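Local atomic coordinates of cystatin-F (Homo sapiens, PDB entry 2CH9), a protein that inhibits papain-like cysteine proteases such as papain and cathepsin L, more weakly than other cystatins, and forms a disulfide-linked homodimer. Residues Y36-F41 with F118-L123; F49-S54 with L88-Q94; R55-A59 with M70-E74; I63-L67 with W110-W114; V73-R77 with L99-C105. All coordinates share one frame; numbering follows the deposited sequence.

Contact 1: Y36-F41 with F118-L123; sequences YSVEKF and FEVPVL. With NAG (2-acetamido-2-deoxy-beta-D-glucopyranose), chain B.
Y36 lays its ring on the ring of F118 in an offset stack, centroids 3.8 Å apart and planes only 7° from parallel; Y36 CE1 sits over the centre of the F118 ring. F118 reaches this place with CG between its backbone N and carbonyl carbon (chi1 65°), and its CB adds a CH-pi contact over the same tyrosine face. Two residues along the strand from F118, V120 brings CG2 3.7 Å from Y36 O. S37 turns its hydroxyl out of the contact to a hydrogen bond with S107 OG, while its carbonyl O is approached by L123 CD2. K40 comes next: its chain slides past V120 in the opposite direction, CB 3.9 Å from V120 CB, then bends at chi2 (77°) and carries NZ to a 3.0 Å hydrogen bond with O7 of the N-acetylglucosamine. At the end, F41 meets L123 CD2 through its backbone N, 3.6 Å away, and through CB, and the same methyl lies at the edge of the phenylalanine ring. Helix 28-44 thus rests on strand 117-126, the cystatin pattern of one long helix wrapped by an antiparallel sheet. L11 of the second subunit packs on F41 and L123. Across helix and strand the side chains meet through apolar groups, by stacking and methyl packing, while the K40 amine reaches past them to the glycan.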
# COMPACT_ATOMS: atom_id res chain seq x y z
N TYR A 36 11.72 -6.84 10.55
CA TYR A 36 10.51 -6.39 11.25
C TYR A 36 9.28 -7.24 10.92
O TYR A 36 8.48 -7.57 11.80
CB TYR A 36 10.21 -4.94 10.94
CG TYR A 36 11.21 -3.99 11.51
CD1 TYR A 36 11.72 -4.17 12.80
CD2 TYR A 36 11.63 -2.88 10.78
CE1 TYR A 36 12.65 -3.26 13.34
CE2 TYR A 36 12.55 -1.98 11.30
CZ TYR A 36 13.05 -2.18 12.57
OH TYR A 36 13.95 -1.27 13.07
N SER A 37 9.15 -7.60 9.64
CA SER A 37 8.00 -8.37 9.17
C SER A 37 7.91 -9.72 9.87
O SER A 37 6.85 -10.11 10.38
CB SER A 37 8.08 -8.58 7.66
OG SER A 37 8.06 -7.34 7.02
N VAL A 38 9.04 -10.44 9.92
CA VAL A 38 9.03 -11.76 10.53
C VAL A 38 8.88 -11.70 12.05
O VAL A 38 8.31 -12.61 12.66
CB VAL A 38 10.21 -12.62 10.08
CG1 VAL A 38 11.52 -12.21 10.79
CG2 VAL A 38 9.86 -14.10 10.30
N GLU A 39 9.34 -10.61 12.64
CA GLU A 39 9.13 -10.35 14.06
C GLU A 39 7.66 -10.05 14.38
O GLU A 39 7.15 -10.49 15.41
CB GLU A 39 10.05 -9.22 14.54
CG GLU A 39 11.52 -9.60 14.49
CD GLU A 39 12.44 -8.51 15.00
OE1 GLU A 39 12.03 -7.32 14.98
OE2 GLU A 39 13.57 -8.84 15.41
N LYS A 40 6.98 -9.33 13.48
CA LYS A 40 5.52 -9.17 13.57
C LYS A 40 4.85 -10.53 13.47
O LYS A 40 3.92 -10.81 14.22
CB LYS A 40 5.00 -8.22 12.48
CG LYS A 40 3.48 -8.04 12.45
CD LYS A 40 3.04 -7.10 13.55
CE LYS A 40 1.61 -6.62 13.34
NZ LYS A 40 1.41 -5.34 14.10
N PHE A 41 5.33 -11.39 12.57
CA PHE A 41 4.82 -12.76 12.42
C PHE A 41 4.99 -13.55 13.71
O PHE A 41 4.04 -14.19 14.17
CB PHE A 41 5.51 -13.50 11.26
CG PHE A 41 4.93 -14.88 11.00
CD1 PHE A 41 3.85 -15.04 10.14
CD2 PHE A 41 5.46 -16.00 11.63
CE1 PHE A 41 3.31 -16.30 9.89
CE2 PHE A 41 4.92 -17.27 11.41
CZ PHE A 41 3.84 -17.42 10.53
N PHE A 118 9.21 2.19 13.97
CA PHE A 118 8.85 1.30 12.90
C PHE A 118 7.51 0.69 13.24
O PHE A 118 7.11 0.65 14.41
CB PHE A 118 9.90 0.20 12.68
CG PHE A 118 10.02 -0.75 13.84
CD1 PHE A 118 10.90 -0.48 14.88
CD2 PHE A 118 9.25 -1.91 13.89
CE1 PHE A 118 11.02 -1.34 15.96
CE2 PHE A 118 9.36 -2.79 14.98
CZ PHE A 118 10.25 -2.51 16.00
N GLU A 119 6.82 0.23 12.20
CA GLU A 119 5.50 -0.38 12.28
C GLU A 119 5.39 -1.37 11.12
O GLU A 119 5.96 -1.12 10.06
CB GLU A 119 4.45 0.66 12.01
CG GLU A 119 3.85 1.29 13.16
CD GLU A 119 2.78 2.24 12.70
OE1 GLU A 119 1.74 1.75 12.20
OE2 GLU A 119 2.99 3.47 12.84
N VAL A 120 4.60 -2.42 11.32
CA VAL A 120 4.24 -3.38 10.27
C VAL A 120 2.69 -3.39 10.12
O VAL A 120 2.01 -4.26 10.67
CB VAL A 120 4.81 -4.80 10.57
CG1 VAL A 120 4.56 -5.75 9.41
CG2 VAL A 120 6.31 -4.74 10.88
N PRO A 121 2.13 -2.37 9.44
CA PRO A 121 0.67 -2.29 9.36
C PRO A 121 -0.01 -3.39 8.52
O PRO A 121 -1.19 -3.64 8.71
CB PRO A 121 0.42 -0.91 8.74
CG PRO A 121 1.63 -0.60 8.01
CD PRO A 121 2.77 -1.23 8.77
N VAL A 122 0.74 -4.02 7.62
CA VAL A 122 0.20 -5.11 6.78
C VAL A 122 1.13 -6.33 6.79
O VAL A 122 2.33 -6.20 6.57
CB VAL A 122 0.04 -4.67 5.29
CG1 VAL A 122 -0.47 -5.84 4.43
CG2 VAL A 122 -0.91 -3.51 5.18
N LEU A 123 0.56 -7.50 7.03
CA LEU A 123 1.30 -8.75 6.86
C LEU A 123 0.34 -9.86 6.47
O LEU A 123 -0.61 -10.17 7.20
CB LEU A 123 2.07 -9.11 8.12
CG LEU A 123 2.87 -10.41 8.18
CD1 LEU A 123 4.08 -10.40 7.22
CD2 LEU A 123 3.32 -10.67 9.63
C1 NAG B . 1.92 -8.70 19.75
C2 NAG B . 1.19 -7.41 19.39
C3 NAG B . 0.39 -6.90 20.59
C4 NAG B . -0.53 -7.98 21.14
C5 NAG B . 0.12 -9.36 21.25
C6 NAG B . -1.10 -10.24 21.11
C7 NAG B . 2.28 -6.06 17.63
C8 NAG B . 3.01 -4.77 17.37
N2 NAG B . 2.10 -6.38 18.91
O3 NAG B . -0.42 -5.82 20.19
O4 NAG B . -1.13 -7.60 22.37
O5 NAG B . 0.97 -9.68 20.16
O6 NAG B . -1.23 -11.35 21.96
O7 NAG B . 1.88 -6.76 16.69

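Contact 2: F49-S54 with L88-Q94. With ZN (zinc ion), chain H.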
# COMPACT_ATOMS: atom_id res chain seq x y z
N PHE A 49 8.43 -22.57 17.71
CA PHE A 49 9.70 -22.02 17.23
C PHE A 49 9.56 -20.63 16.62
O PHE A 49 8.49 -20.26 16.12
CB PHE A 49 10.34 -22.96 16.20
CG PHE A 49 10.74 -24.30 16.76
CD1 PHE A 49 11.89 -24.43 17.54
CD2 PHE A 49 9.98 -25.43 16.50
CE1 PHE A 49 12.27 -25.66 18.06
CE2 PHE A 49 10.36 -26.68 17.02
CZ PHE A 49 11.50 -26.79 17.80
N LEU A 50 10.64 -19.86 16.65
CA LEU A 50 10.69 -18.58 15.95
C LEU A 50 10.90 -18.80 14.44
O LEU A 50 11.61 -19.72 14.02
CB LEU A 50 11.82 -17.69 16.49
CG LEU A 50 11.83 -17.16 17.92
CD1 LEU A 50 13.17 -16.48 18.18
CD2 LEU A 50 10.67 -16.20 18.18
N PHE A 51 10.30 -17.94 13.64
CA PHE A 51 10.55 -17.92 12.20
C PHE A 51 11.54 -16.82 11.88
O PHE A 51 11.72 -15.90 12.67
CB PHE A 51 9.24 -17.71 11.44
CG PHE A 51 8.41 -18.95 11.30
CD1 PHE A 51 7.87 -19.58 12.43
CD2 PHE A 51 8.14 -19.49 10.04
CE1 PHE A 51 7.09 -20.74 12.30
CE2 PHE A 51 7.36 -20.64 9.90
CZ PHE A 51 6.83 -21.27 11.03
N LYS A 52 12.17 -16.91 10.71
CA LYS A 52 13.15 -15.92 10.27
C LYS A 52 12.98 -15.68 8.77
O LYS A 52 12.65 -16.61 8.01
CB LYS A 52 14.56 -16.42 10.59
CG LYS A 52 15.72 -15.49 10.23
CD LYS A 52 17.04 -16.14 10.60
CE LYS A 52 18.22 -15.26 10.28
NZ LYS A 52 19.52 -15.92 10.62
N GLU A 53 13.18 -14.44 8.33
CA GLU A 53 13.11 -14.15 6.90
C GLU A 53 14.14 -15.02 6.17
O GLU A 53 15.30 -15.12 6.60
CB GLU A 53 13.29 -12.65 6.64
CG GLU A 53 14.73 -12.10 6.80
CD GLU A 53 15.19 -11.89 8.24
OE1 GLU A 53 14.43 -12.16 9.20
OE2 GLU A 53 16.34 -11.46 8.41
N SER A 54 13.72 -15.69 5.09
CA SER A 54 14.63 -16.56 4.36
C SER A 54 14.98 -16.05 2.97
O SER A 54 16.05 -16.35 2.46
CB SER A 54 14.10 -18.01 4.29
OG SER A 54 12.91 -18.11 3.53
N LEU A 88 17.32 -13.53 16.51
CA LEU A 88 17.17 -14.14 15.19
C LEU A 88 18.43 -14.19 14.32
O LEU A 88 18.57 -15.12 13.53
CB LEU A 88 16.05 -13.46 14.41
CG LEU A 88 14.64 -13.86 14.79
CD1 LEU A 88 13.64 -12.96 14.09
CD2 LEU A 88 14.43 -15.31 14.39
N ASP A 89 19.31 -13.20 14.45
CA ASP A 89 20.59 -13.22 13.73
C ASP A 89 21.39 -14.49 14.00
O ASP A 89 22.16 -14.93 13.14
CB ASP A 89 21.44 -12.00 14.09
CG ASP A 89 20.91 -10.71 13.48
OD1 ASP A 89 20.17 -10.76 12.47
OD2 ASP A 89 21.25 -9.63 14.01
N ASP A 90 21.21 -15.08 15.18
CA ASP A 90 21.94 -16.30 15.55
C ASP A 90 21.11 -17.59 15.42
O ASP A 90 21.58 -18.66 15.80
CB ASP A 90 22.52 -16.17 16.95
CG ASP A 90 23.61 -15.13 17.04
OD1 ASP A 90 24.40 -14.96 16.07
OD2 ASP A 90 23.69 -14.47 18.09
N CYS A 91 19.91 -17.49 14.85
CA CYS A 91 19.08 -18.68 14.62
C CYS A 91 19.24 -19.21 13.20
O CYS A 91 19.22 -18.44 12.24
CB CYS A 91 17.60 -18.37 14.91
SG CYS A 91 17.31 -17.96 16.66
N ASP A 92 19.43 -20.52 13.08
CA ASP A 92 19.50 -21.18 11.77
C ASP A 92 18.18 -21.91 11.47
O ASP A 92 17.41 -22.21 12.39
CB ASP A 92 20.69 -22.16 11.72
CG ASP A 92 22.07 -21.45 11.80
OD1 ASP A 92 22.31 -20.43 11.12
OD2 ASP A 92 22.94 -21.95 12.55
N PHE A 93 17.91 -22.19 10.20
CA PHE A 93 16.65 -22.83 9.83
C PHE A 93 16.59 -24.32 10.17
O PHE A 93 17.62 -25.00 10.22
CB PHE A 93 16.32 -22.58 8.35
CG PHE A 93 16.09 -21.14 8.01
CD1 PHE A 93 14.91 -20.51 8.37
CD2 PHE A 93 17.06 -20.40 7.34
CE1 PHE A 93 14.69 -19.16 8.06
CE2 PHE A 93 16.86 -19.06 7.04
CZ PHE A 93 15.68 -18.44 7.40
N GLN A 94 15.38 -24.81 10.40
CA GLN A 94 15.13 -26.23 10.68
C GLN A 94 15.74 -27.13 9.61
O GLN A 94 15.61 -26.86 8.41
CB GLN A 94 13.63 -26.50 10.76
CG GLN A 94 12.97 -26.03 12.05
CD GLN A 94 13.26 -26.92 13.24
OE1 GLN A 94 13.69 -28.07 13.10
NE2 GLN A 94 13.02 -26.39 14.44
ZN ZN H . 24.22 -20.62 11.75
O HOH W 1 23.68 -18.48 11.57
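K52 runs fully extended, all four torsions near 180°, and lays its chain across F93 at about a right angle before NZ arrives between two carbonyls of the loop. It gives C91 O a 3.0 Å hydrogen bond, the donor nearly in line with the C=O bond, and L88 O a weak one at 3.2 Å. F93, with CG anti to its carbonyl carbon (chi1 -64°), turns its ring edge to the strand backbone: CE1 is 3.3 Å from K52 O and CZ 3.4 Å from E53 O. Strand 49-63 is here covered by the loop that leads from strand 67-78 to strand 102-112, a loop tied back by the C80-C91 disulfide. L88 brings CD2 to 3.3 Å from F51 O and also against L50 CB. Q94 bends at chi2 (-76°) and sets NE2 over the centre of the F49 ring, 3.5 Å above its plane, with T78 O as its hydrogen-bond acceptor. On the side of the loop facing away from the strand, both carboxylate oxygens of D92 bind zinc at 2.0 Å, and a water is a further ligand.

Contact 3: R55-A59 with M70-E74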
# COMPACT_ATOMS: atom_id res chain seq x y z
N ARG A 55 14.10 -15.26 2.37
CA ARG A 55 14.33 -14.73 1.02
C ARG A 55 13.44 -13.53 0.78
O ARG A 55 12.28 -13.54 1.13
CB ARG A 55 14.06 -15.83 -0.03
CG ARG A 55 14.37 -15.43 -1.46
CD ARG A 55 14.60 -16.67 -2.35
NE ARG A 55 13.34 -17.31 -2.73
CZ ARG A 55 12.93 -17.48 -3.99
NH1 ARG A 55 13.67 -17.06 -5.01
NH2 ARG A 55 11.76 -18.07 -4.23
N ILE A 56 13.99 -12.49 0.17
CA ILE A 56 13.20 -11.34 -0.23
C ILE A 56 13.19 -11.33 -1.75
O ILE A 56 14.23 -11.10 -2.37
CB ILE A 56 13.79 -10.02 0.31
CG1 ILE A 56 13.91 -10.09 1.83
CG2 ILE A 56 12.92 -8.83 -0.13
CD1 ILE A 56 14.94 -9.17 2.38
N THR A 57 12.03 -11.59 -2.33
CA THR A 57 11.95 -11.77 -3.78
C THR A 57 11.65 -10.47 -4.52
O THR A 57 12.15 -10.25 -5.62
CB THR A 57 10.93 -12.87 -4.17
OG1 THR A 57 9.81 -12.83 -3.29
CG2 THR A 57 11.57 -14.24 -4.04
N ARG A 58 10.86 -9.59 -3.89
CA ARG A 58 10.48 -8.31 -4.50
C ARG A 58 10.35 -7.24 -3.43
O ARG A 58 10.02 -7.54 -2.28
CB ARG A 58 9.16 -8.45 -5.31
CG ARG A 58 9.33 -9.32 -6.54
CD ARG A 58 8.14 -9.32 -7.50
NE ARG A 58 7.16 -10.35 -7.14
CZ ARG A 58 6.09 -10.67 -7.87
NH1 ARG A 58 5.84 -10.05 -9.02
NH2 ARG A 58 5.25 -11.62 -7.43
N ALA A 59 10.62 -6.00 -3.80
CA ALA A 59 10.61 -4.89 -2.83
C ALA A 59 10.30 -3.58 -3.55
O ALA A 59 10.87 -3.31 -4.62
CB ALA A 59 11.94 -4.79 -2.12
N MET A 70 7.19 -2.08 0.74
CA MET A 70 6.22 -3.09 0.33
C MET A 70 7.06 -4.28 -0.09
O MET A 70 7.82 -4.18 -1.05
CB MET A 70 5.35 -2.58 -0.83
CG MET A 70 4.63 -1.29 -0.48
SD MET A 70 3.81 -0.56 -1.89
CE MET A 70 2.79 0.66 -1.05
N LEU A 71 6.92 -5.40 0.62
CA LEU A 71 7.86 -6.51 0.48
C LEU A 71 7.17 -7.82 0.17
O LEU A 71 6.09 -8.11 0.69
CB LEU A 71 8.70 -6.70 1.75
CG LEU A 71 9.47 -5.54 2.35
CD1 LEU A 71 10.21 -6.04 3.56
CD2 LEU A 71 10.47 -4.92 1.35
N GLU A 72 7.81 -8.59 -0.70
CA GLU A 72 7.48 -9.99 -0.92
C GLU A 72 8.65 -10.76 -0.30
O GLU A 72 9.76 -10.74 -0.81
CB GLU A 72 7.35 -10.28 -2.42
CG GLU A 72 6.86 -11.66 -2.76
CD GLU A 72 6.80 -11.88 -4.26
OE1 GLU A 72 7.88 -12.03 -4.90
OE2 GLU A 72 5.68 -11.92 -4.82
N VAL A 73 8.37 -11.44 0.80
CA VAL A 73 9.41 -12.03 1.64
C VAL A 73 9.01 -13.46 2.02
O VAL A 73 7.85 -13.72 2.35
CB VAL A 73 9.67 -11.14 2.90
CG1 VAL A 73 8.36 -10.66 3.53
CG2 VAL A 73 10.55 -11.85 3.93
N GLU A 74 9.94 -14.40 1.89
CA GLU A 74 9.71 -15.75 2.38
C GLU A 74 10.24 -15.87 3.81
O GLU A 74 11.29 -15.32 4.13
CB GLU A 74 10.36 -16.79 1.46
CG GLU A 74 9.59 -17.01 0.16
CD GLU A 74 10.39 -17.79 -0.87
OE1 GLU A 74 11.29 -18.58 -0.49
OE2 GLU A 74 10.12 -17.62 -2.08
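R55 and E74 form one salt bridge, R58 and E72 another, on the same face of the two strands. R58 grips E72 side-on with two nitrogens: NE gives OE1 a 2.9 Å bond from above the carboxylate plane, and NH2 reaches the syn lone pair of OE2 at 2.7 Å. The bend of R58 at chi3 (-88°) turns the NE/NH2 edge of its guanidinium to the carboxylate, the planes 54° apart. E72 OE1 takes a second bond, 2.6 Å long, from T57 OG1 on its anti side, which would probably favour the ionised carboxylate. R55 NH2 donates to E74 OE2 at 2.7 Å, while its NE bond to OE1 is weak; T57 CG2 lies over the guanidinium face. Among backbone bonds, E74 N meets R55 O and E72 N meets R58 O. Between these pairs the antiparallel register slips by one residue, T57 and R58 both facing E72: this is a classic beta bulge in the cystatin hairpin of strands 49-63 and 67-78. T57 N bonds to E72 O at 2.9 Å, and R58 N reaches the same oxygen only weakly. Apolar contacts lie on the opposite face, turned to helix 28-44: A59 CB meets L71 CD2 at 3.8 Å, and I56 pairs with V73. On the charged face, F19 of the second subunit packs on E72.

Contact 4: I63-L67 with W110-W114; sequences IVKGL and WVVPW
With CG anti to its backbone N (chi1 -175°), W110 swings its indole from the strand toward the 63-67 loop; W114, whose CG stands between its backbone N and carbonyl carbon (chi1 55°), brings its benzo ring back to G66. The W110 indole NE1 donates a 2.9 Å hydrogen bond to V64 O, the acceptor tilted 16° from the ring plane and the donor nearly in line with the carbonyl. W114 CH2 lies 3.4 Å from G66 CA. Between the two indoles sits V112: CG2 covers one face of W110, CG1 one face of W114, and K65 O approaches CG2 at 3.6 Å. G66, which has no side chain, passes close to V112 and the V111 carbonyl, its CA 3.7 Å from V111 O. L67 and V111 pair, L67 N to V111 O at 2.9 Å and V111 N to L67 O at 2.8 Å. K65 carries its amine away to a salt bridge with D10. In cystatins this hairpin loop and the following tryptophan-bearing loop form, with the N-terminal segment, the wedge that enters the protease cleft; I63 to G66 belong to the secondary area of contact, and the V64 side chain lies about 6 Å from the reactive-site G18.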
# COMPACT_ATOMS: atom_id res chain seq x y z
N ILE A 63 8.18 6.95 -0.25
CA ILE A 63 8.36 8.04 0.72
C ILE A 63 7.02 8.53 1.26
O ILE A 63 6.21 9.07 0.52
CB ILE A 63 9.12 9.27 0.15
CG1 ILE A 63 10.44 8.84 -0.52
CG2 ILE A 63 9.37 10.30 1.26
CD1 ILE A 63 11.30 7.92 0.33
N VAL A 64 6.81 8.34 2.56
CA VAL A 64 5.62 8.89 3.21
C VAL A 64 5.97 9.28 4.65
O VAL A 64 5.92 8.47 5.57
CB VAL A 64 4.34 7.97 3.03
CG1 VAL A 64 4.69 6.48 3.08
CG2 VAL A 64 3.20 8.34 3.96
N LYS A 65 6.40 10.54 4.80
CA LYS A 65 6.92 11.06 6.06
C LYS A 65 7.81 10.01 6.74
O LYS A 65 7.70 9.76 7.95
CB LYS A 65 5.76 11.45 7.00
CG LYS A 65 4.63 12.26 6.37
CD LYS A 65 4.93 13.76 6.37
CE LYS A 65 3.65 14.60 6.57
NZ LYS A 65 2.70 14.59 5.41
N GLY A 66 8.71 9.42 5.96
CA GLY A 66 9.45 8.23 6.36
C GLY A 66 9.46 7.28 5.18
O GLY A 66 9.11 7.67 4.06
N LEU A 67 9.84 6.04 5.43
CA LEU A 67 9.96 5.03 4.38
C LEU A 67 8.96 3.89 4.58
O LEU A 67 8.98 3.21 5.61
CB LEU A 67 11.38 4.47 4.34
CG LEU A 67 12.52 5.44 3.93
CD1 LEU A 67 13.84 4.71 3.73
CD2 LEU A 67 12.19 6.22 2.67
N TRP A 110 6.50 0.41 7.82
CA TRP A 110 6.73 1.85 7.82
C TRP A 110 7.83 2.18 8.82
O TRP A 110 7.71 1.84 10.01
CB TRP A 110 5.43 2.60 8.19
CG TRP A 110 5.54 4.11 8.12
CD1 TRP A 110 6.01 4.86 7.06
CD2 TRP A 110 5.14 5.05 9.12
NE1 TRP A 110 5.93 6.20 7.36
CE2 TRP A 110 5.40 6.35 8.62
CE3 TRP A 110 4.57 4.92 10.39
CZ2 TRP A 110 5.13 7.51 9.35
CZ3 TRP A 110 4.31 6.06 11.12
CH2 TRP A 110 4.58 7.35 10.60
N VAL A 111 8.90 2.79 8.34
CA VAL A 111 10.06 3.07 9.20
C VAL A 111 10.36 4.56 9.19
O VAL A 111 10.48 5.16 8.12
CB VAL A 111 11.31 2.26 8.77
CG1 VAL A 111 12.46 2.45 9.75
CG2 VAL A 111 10.95 0.78 8.63
N VAL A 112 10.43 5.15 10.38
CA VAL A 112 10.84 6.54 10.52
C VAL A 112 12.11 6.62 11.38
O VAL A 112 12.03 6.80 12.60
CB VAL A 112 9.71 7.44 11.07
CG1 VAL A 112 10.07 8.90 10.88
CG2 VAL A 112 8.39 7.15 10.36
N PRO A 113 13.30 6.47 10.75
CA PRO A 113 14.57 6.34 11.48
C PRO A 113 14.91 7.56 12.30
O PRO A 113 15.54 7.42 13.36
CB PRO A 113 15.60 6.16 10.36
CG PRO A 113 14.81 5.63 9.21
CD PRO A 113 13.52 6.39 9.29
N TRP A 114 14.50 8.74 11.86
CA TRP A 114 14.80 9.94 12.65
C TRP A 114 13.91 10.06 13.89
O TRP A 114 14.20 10.85 14.79
CB TRP A 114 14.79 11.23 11.80
CG TRP A 114 13.53 11.47 11.03
CD1 TRP A 114 12.49 12.27 11.39
CD2 TRP A 114 13.22 10.96 9.73
NE1 TRP A 114 11.52 12.27 10.41
CE2 TRP A 114 11.95 11.48 9.38
CE3 TRP A 114 13.88 10.11 8.83
CZ2 TRP A 114 11.33 11.17 8.17
CZ3 TRP A 114 13.25 9.80 7.64
CH2 TRP A 114 11.99 10.33 7.32

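Contact 5: V73-R77 with L99-C105; sequences VEIGR and LKQTLSC
Strands 73-77 and 102-105 run antiparallel at 156°, with hydrogen-bonded pairs V73-C105 and I75-L103, and R77 N extends the ladder to Q101 O at 2.9 Å. Water 2 continues it, accepting from Q101 N and donating to R77 O. R77 then turns back on the loop: its chain bends at chi3 (-81°), and NH1 gives L99 O a 2.8 Å bond that lies in the guanidinium plane but comes from above the carbonyl plane. Q101 CB rests over the guanidinium face, 3.5 Å from NH1, and NH2 forms a salt bridge with D47. On the face toward helix 28-44, I75 CG1 meets L103 CB at 3.8 Å, while I75 CD1 lies 3.8 Å from the disulfide sulfur C105 SG. T102 CG2 approaches I75 O at 3.3 Å on the other face. C105 is bonded to C125 on strand 117-126, so the disulfide links two neighbouring strands of the curved antiparallel cystatin sheet, whose inner face holds the helix.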
# COMPACT_ATOMS: atom_id res chain seq x y z
N VAL A 73 8.37 -11.44 0.80
CA VAL A 73 9.41 -12.03 1.64
C VAL A 73 9.01 -13.46 2.02
O VAL A 73 7.85 -13.72 2.35
CB VAL A 73 9.67 -11.14 2.90
CG1 VAL A 73 8.36 -10.66 3.53
CG2 VAL A 73 10.55 -11.85 3.93
N GLU A 74 9.94 -14.40 1.89
CA GLU A 74 9.71 -15.75 2.38
C GLU A 74 10.24 -15.87 3.81
O GLU A 74 11.29 -15.32 4.13
CB GLU A 74 10.36 -16.79 1.46
CG GLU A 74 9.59 -17.01 0.16
CD GLU A 74 10.39 -17.79 -0.87
OE1 GLU A 74 11.29 -18.58 -0.49
OE2 GLU A 74 10.12 -17.62 -2.08
N ILE A 75 9.50 -16.56 4.66
CA ILE A 75 9.93 -16.80 6.04
C ILE A 75 9.97 -18.30 6.31
O ILE A 75 9.19 -19.05 5.72
CB ILE A 75 9.04 -16.08 7.07
CG1 ILE A 75 7.60 -16.61 7.04
CG2 ILE A 75 9.07 -14.56 6.81
CD1 ILE A 75 6.77 -16.13 8.21
N GLY A 76 10.88 -18.73 7.18
CA GLY A 76 11.04 -20.14 7.49
C GLY A 76 11.22 -20.41 8.97
O GLY A 76 11.77 -19.58 9.70
N ARG A 77 10.76 -21.59 9.40
CA ARG A 77 10.89 -21.98 10.80
C ARG A 77 12.36 -22.24 11.15
O ARG A 77 13.06 -22.92 10.40
CB ARG A 77 10.03 -23.20 11.11
CG ARG A 77 10.00 -23.54 12.59
CD ARG A 77 9.23 -24.81 12.90
NE ARG A 77 7.78 -24.61 12.95
CZ ARG A 77 6.89 -25.31 12.26
NH1 ARG A 77 7.28 -26.29 11.46
NH2 ARG A 77 5.59 -25.05 12.38
N LEU A 99 9.91 -30.69 10.51
CA LEU A 99 9.79 -29.39 11.16
C LEU A 99 10.03 -28.22 10.21
O LEU A 99 9.76 -27.07 10.55
CB LEU A 99 10.69 -29.32 12.40
CG LEU A 99 10.35 -30.29 13.55
CD1 LEU A 99 11.44 -30.28 14.61
CD2 LEU A 99 8.99 -29.98 14.18
N LYS A 100 10.56 -28.52 9.02
CA LYS A 100 10.71 -27.51 7.96
C LYS A 100 9.36 -26.94 7.56
O LYS A 100 8.46 -27.68 7.16
CB LYS A 100 11.38 -28.11 6.72
CG LYS A 100 12.90 -28.02 6.67
CD LYS A 100 13.37 -27.87 5.21
CE LYS A 100 14.87 -28.12 5.04
NZ LYS A 100 15.22 -29.58 5.04
N GLN A 101 9.21 -25.62 7.67
CA GLN A 101 8.01 -24.92 7.21
C GLN A 101 8.37 -23.55 6.65
O GLN A 101 9.05 -22.76 7.31
CB GLN A 101 6.97 -24.80 8.32
CG GLN A 101 5.75 -23.98 7.91
CD GLN A 101 4.51 -24.29 8.71
OE1 GLN A 101 3.89 -23.40 9.30
NE2 GLN A 101 4.12 -25.57 8.73
N THR A 102 7.90 -23.28 5.44
CA THR A 102 8.11 -21.99 4.80
C THR A 102 6.78 -21.35 4.45
O THR A 102 5.83 -22.03 4.06
CB THR A 102 8.99 -22.13 3.54
OG1 THR A 102 10.21 -22.79 3.89
CG2 THR A 102 9.34 -20.76 2.96
N LEU A 103 6.71 -20.03 4.61
CA LEU A 103 5.56 -19.25 4.18
C LEU A 103 5.98 -18.16 3.22
O LEU A 103 7.08 -17.60 3.35
CB LEU A 103 4.84 -18.61 5.37
CG LEU A 103 4.05 -19.53 6.30
CD1 LEU A 103 4.93 -19.99 7.46
CD2 LEU A 103 2.82 -18.83 6.82
N SER A 104 5.10 -17.86 2.27
CA SER A 104 5.23 -16.69 1.41
C SER A 104 4.37 -15.58 1.98
O SER A 104 3.15 -15.74 2.13
CB SER A 104 4.76 -16.99 -0.02
OG SER A 104 5.55 -18.01 -0.62
N CYS A 105 5.01 -14.45 2.27
CA CYS A 105 4.32 -13.30 2.84
C CYS A 105 4.38 -12.06 1.95
O CYS A 105 5.30 -11.90 1.15
CB CYS A 105 4.93 -12.95 4.21
SG CYS A 105 4.91 -14.27 5.42
O HOH W 2 12.07 -24.43 7.94

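How the contacts relate
All five contacts reach one antiparallel sheet: contact 1 adds the helix, contacts 2 and 4 add loops. Contacts 3 and 5 share V73 and E74 on the middle strand, their centres 12 Å apart, and contact 2 joins both through S54 N, 2.6 Å from E74 O. From the helix, F41 CG lies 3.6 Å from I75 CD1 of contact 5. E119 O of contact 1 lies 2.8 Å from W110 N of contact 4. Contact 4 lies near the reactive-site G18 and holds most of the secondary area of contact, so it probably marks the protease-binding end. The centres of contacts 2 and 4 are about 26 Å apart, those of contacts 4 and 5 about 27 Å.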